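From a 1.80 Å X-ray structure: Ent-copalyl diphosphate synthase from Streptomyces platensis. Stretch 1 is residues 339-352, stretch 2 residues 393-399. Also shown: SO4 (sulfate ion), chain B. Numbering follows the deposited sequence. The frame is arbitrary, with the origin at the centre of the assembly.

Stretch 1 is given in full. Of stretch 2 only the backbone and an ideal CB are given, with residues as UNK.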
# COMPACT_ATOMS: atom_id res chain seq x y z
N SER A 339 18.05 -5.90 -2.49
CA SER A 339 16.93 -5.36 -3.27
C SER A 339 15.61 -5.94 -2.77
O SER A 339 15.60 -6.96 -2.10
CB SER A 339 17.07 -5.66 -4.75
OG SER A 339 17.01 -7.06 -4.97
N CYS A 340 14.51 -5.27 -3.12
CA CYS A 340 13.18 -5.73 -2.69
C CYS A 340 12.58 -6.65 -3.75
O CYS A 340 12.12 -7.77 -3.46
CB CYS A 340 12.25 -4.54 -2.41
SG CYS A 340 10.65 -5.07 -1.72
N PHE A 341 12.62 -6.18 -5.00
CA PHE A 341 12.32 -7.03 -6.14
C PHE A 341 13.64 -7.35 -6.82
O PHE A 341 14.70 -6.81 -6.46
CB PHE A 341 11.31 -6.37 -7.06
CG PHE A 341 9.91 -6.37 -6.52
CD1 PHE A 341 9.49 -5.38 -5.63
CD2 PHE A 341 9.01 -7.37 -6.86
CE1 PHE A 341 8.21 -5.39 -5.12
CE2 PHE A 341 7.74 -7.39 -6.34
CZ PHE A 341 7.32 -6.39 -5.49
N GLY A 342 13.62 -8.27 -7.77
CA GLY A 342 14.89 -8.63 -8.43
C GLY A 342 15.54 -7.47 -9.18
O GLY A 342 16.77 -7.30 -9.15
N VAL A 343 14.70 -6.67 -9.83
CA VAL A 343 15.10 -5.51 -10.58
C VAL A 343 14.38 -4.30 -9.99
O VAL A 343 13.16 -4.32 -9.84
CB VAL A 343 14.72 -5.61 -12.08
CG1 VAL A 343 15.22 -4.38 -12.82
CG2 VAL A 343 15.32 -6.87 -12.70
N GLU A 344 15.15 -3.27 -9.69
CA GLU A 344 14.60 -2.01 -9.16
C GLU A 344 15.56 -0.85 -9.34
O GLU A 344 16.78 -1.03 -9.36
CB GLU A 344 14.24 -2.18 -7.66
CG GLU A 344 15.46 -2.15 -6.76
CD GLU A 344 15.24 -2.60 -5.31
OE1 GLU A 344 14.20 -3.16 -4.97
OE2 GLU A 344 16.17 -2.40 -4.52
N ARG A 345 15.03 0.36 -9.41
CA ARG A 345 15.88 1.56 -9.49
C ARG A 345 16.22 2.16 -8.13
O ARG A 345 17.30 2.74 -7.97
CB ARG A 345 15.19 2.61 -10.32
CG ARG A 345 15.02 2.15 -11.76
CD ARG A 345 14.08 3.07 -12.49
NE ARG A 345 12.74 2.94 -11.96
CZ ARG A 345 11.70 3.61 -12.43
NH1 ARG A 345 11.88 4.48 -13.44
NH2 ARG A 345 10.51 3.43 -11.89
N THR A 346 15.31 2.02 -7.17
CA THR A 346 15.43 2.63 -5.87
C THR A 346 15.36 1.58 -4.78
O THR A 346 14.38 0.83 -4.71
CB THR A 346 14.27 3.63 -5.68
OG1 THR A 346 14.36 4.60 -6.73
CG2 THR A 346 14.37 4.34 -4.35
N PRO A 347 16.40 1.51 -3.94
CA PRO A 347 16.31 0.58 -2.81
C PRO A 347 15.29 1.00 -1.76
O PRO A 347 14.97 2.19 -1.63
CB PRO A 347 17.71 0.63 -2.17
CG PRO A 347 18.52 1.58 -2.96
CD PRO A 347 17.62 2.33 -3.88
N SER A 348 14.85 0.03 -0.99
CA SER A 348 13.94 0.23 0.11
C SER A 348 14.66 0.12 1.46
O SER A 348 15.31 -0.89 1.75
CB SER A 348 12.83 -0.80 0.04
OG SER A 348 12.07 -0.81 1.22
N THR A 349 14.52 1.14 2.29
CA THR A 349 15.09 1.11 3.65
C THR A 349 14.31 0.16 4.54
O THR A 349 14.91 -0.63 5.28
CB THR A 349 15.10 2.51 4.29
OG1 THR A 349 13.76 3.06 4.26
CG2 THR A 349 16.05 3.44 3.55
N SER A 350 12.97 0.16 4.43
CA SER A 350 12.13 -0.71 5.27
C SER A 350 12.39 -2.19 4.93
O SER A 350 12.37 -3.04 5.81
CB SER A 350 10.62 -0.37 5.15
OG SER A 350 10.11 -0.79 3.91
N THR A 351 12.62 -2.49 3.66
CA THR A 351 12.92 -3.86 3.23
C THR A 351 14.22 -4.36 3.88
O THR A 351 14.27 -5.46 4.43
CB THR A 351 13.00 -3.94 1.71
OG1 THR A 351 11.73 -3.58 1.13
CG2 THR A 351 13.41 -5.34 1.21
N ASN A 352 15.25 -3.54 3.82
CA ASN A 352 16.52 -3.89 4.45
C ASN A 352 16.41 -4.05 5.95
O ASN A 352 16.99 -4.99 6.51
CB ASN A 352 17.62 -2.93 4.03
CG ASN A 352 18.17 -3.25 2.66
OD1 ASN A 352 19.19 -3.98 2.53
ND2 ASN A 352 17.51 -2.77 1.62
N UNK A 393 15.66 10.75 10.98
CA UNK A 393 14.60 9.95 10.37
C UNK A 393 15.12 9.09 9.23
O UNK A 393 16.27 9.24 8.81
CB UNK A 393 13.48 10.86 9.86
N UNK A 394 14.25 8.20 8.73
CA UNK A 394 14.47 7.56 7.45
C UNK A 394 13.22 7.82 6.59
O UNK A 394 12.19 8.20 7.13
CB UNK A 394 14.75 6.06 7.62
N UNK A 395 13.33 7.59 5.29
CA UNK A 395 12.17 7.54 4.39
C UNK A 395 12.27 6.24 3.65
O UNK A 395 13.37 5.70 3.45
CB UNK A 395 12.12 8.73 3.43
N UNK A 396 11.13 5.72 3.19
CA UNK A 396 11.07 4.46 2.48
C UNK A 396 10.18 4.59 1.26
O UNK A 396 9.19 5.32 1.28
CB UNK A 396 10.57 3.34 3.40
N UNK A 397 10.53 3.85 0.22
CA UNK A 397 9.80 3.88 -1.03
C UNK A 397 8.39 3.35 -0.97
O UNK A 397 7.61 3.64 -1.86
CB UNK A 397 10.58 3.09 -2.08
N UNK A 398 8.06 2.47 -0.01
CA UNK A 398 6.75 1.81 -0.01
C UNK A 398 5.66 2.56 0.76
O UNK A 398 4.53 2.12 0.78
CB UNK A 398 6.90 0.41 0.58
N UNK A 399 6.00 3.67 1.41
CA UNK A 399 5.10 4.29 2.37
C UNK A 399 5.30 5.79 2.32
O UNK A 399 6.43 6.29 2.27
CB UNK A 399 5.33 3.75 3.78
S SO4 B . 11.62 1.17 -8.81
O1 SO4 B . 12.63 1.63 -7.83
O2 SO4 B . 12.38 0.72 -10.03
O3 SO4 B . 10.75 0.15 -8.30
O4 SO4 B . 10.83 2.35 -9.21

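Position 393 lies beyond the reach of stretch 1: nothing of it comes within 5.5 Å of the ideal CB, so the contact sets no preference. The residue is Ser393, whose OG hydrogen-bonds to a residue just outside the two stretches.

At 394 the CA-to-CB bond points toward stretch 1, and the ideal CB stands 4.6 Å from Thr349 OG1. An apolar or aromatic side chain could lie beside the threonine methyl, though a small polar one would also fit. Trp394 is found here, its CD1 4.2 Å from Thr349 CG2.

The bond at 395 points away, leaving the side chain nearly unconstrained. What matters is the carbonyl, which accepts a hydrogen bond from the Thr349 hydroxyl (OG1 to O of 395, 2.8 Å). The residue is Met395, present as selenomethionine.

Position 396 faces the start of a helix. Its ideal CB is 3.3 Å from Thr349 OG1 and 4.1 Å from Ser350 CB, and the Thr349 and Ser350 amides at the helix start and the serine hydroxyls nearby call for a short acceptor; Asp, Asn or Ser would be plausible, with a carboxylate best placed to accept several bonds. Asp396 takes this role with chi1 in the t well. Its OD1 accepts from Ser348 OG (2.6 Å) and Ser350 N (2.9 Å), while OD2 accepts from Ser350 OG (2.7 Å). OD2 also takes the amide of 398 (N to OD2, 3.0 Å), bracing the type I turn that begins at 396.

From 397 the bond points toward the loop, with the ideal CB of 397 4.5 Å from Pro347 O. Farther along lie Thr346 O, the Glu344 carboxylate and a sulfate, an acceptor-rich setting that suits a long basic chain, Lys or Arg. Lys397 extends past Ser348 CB (3.8 Å from its CD) and donates from NZ to Thr346 O (2.7 Å) and to sulfate O1 (2.9 Å) and O3 (3.1 Å). Glu344 OE1 is 4.2 Å from NZ, too far for a salt bridge; a water joins the two.

At 398 the CB is 4.8 Å from Ser350 OG, and beyond it Cys340, Phe341 and Thr351 line a mixed surface. A large side chain, aromatic or long aliphatic, could span it. Trp398 reaches Phe341 CE1 with CH2 (3.8 Å), meeting that ring at its edge, and Cys340 SG with CZ2 (3.6 Å); its NE1 lies 3.3 Å from Thr351 OG1.

Position 399 points toward stretch 1 but finds nothing within 5.5 Å of its CB, so many residues would serve. His399 makes its hydrogen bonds outside this contact.

Stretch 2 (393-399) SWMDKWH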
# COMPACT_ATOMS: atom_id res chain seq x y z
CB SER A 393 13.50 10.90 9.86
OG SER A 393 13.92 11.60 8.71
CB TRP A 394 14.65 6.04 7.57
CG TRP A 394 16.01 5.54 8.04
CD1 TRP A 394 17.03 5.09 7.26
CD2 TRP A 394 16.43 5.38 9.39
NE1 TRP A 394 18.09 4.68 8.05
CE2 TRP A 394 17.73 4.83 9.37
CE3 TRP A 394 15.84 5.67 10.63
CZ2 TRP A 394 18.46 4.57 10.55
CZ3 TRP A 394 16.54 5.38 11.79
CH2 TRP A 394 17.85 4.85 11.74
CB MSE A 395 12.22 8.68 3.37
CG MSE A 395 11.53 9.97 3.80
SE MSE A 395 9.61 9.76 4.21
CE MSE A 395 8.61 9.54 2.54
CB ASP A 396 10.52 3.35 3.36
CG ASP A 396 10.48 2.00 2.65
OD1 ASP A 396 11.56 1.54 2.25
OD2 ASP A 396 9.39 1.39 2.51
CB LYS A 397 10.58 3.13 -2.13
CG LYS A 397 10.56 1.62 -2.01
CD LYS A 397 11.51 0.96 -3.01
CE LYS A 397 11.01 1.09 -4.44
NZ LYS A 397 11.84 0.28 -5.37
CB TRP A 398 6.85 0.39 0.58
CG TRP A 398 7.80 -0.50 -0.20
CD1 TRP A 398 8.88 -1.18 0.30
CD2 TRP A 398 7.77 -0.78 -1.61
NE1 TRP A 398 9.51 -1.88 -0.71
CE2 TRP A 398 8.86 -1.64 -1.90
CE3 TRP A 398 6.93 -0.39 -2.66
CZ2 TRP A 398 9.14 -2.10 -3.19
CZ3 TRP A 398 7.21 -0.85 -3.96
CH2 TRP A 398 8.30 -1.70 -4.21
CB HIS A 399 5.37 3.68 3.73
CG HIS A 399 4.25 3.78 4.71
ND1 HIS A 399 3.86 4.96 5.30
CD2 HIS A 399 3.47 2.83 5.26
CE1 HIS A 399 2.89 4.74 6.16
NE2 HIS A 399 2.64 3.44 6.16
O HOH W 1 11.60 -2.51 -5.45
O HOH W 2 13.55 3.65 0.24
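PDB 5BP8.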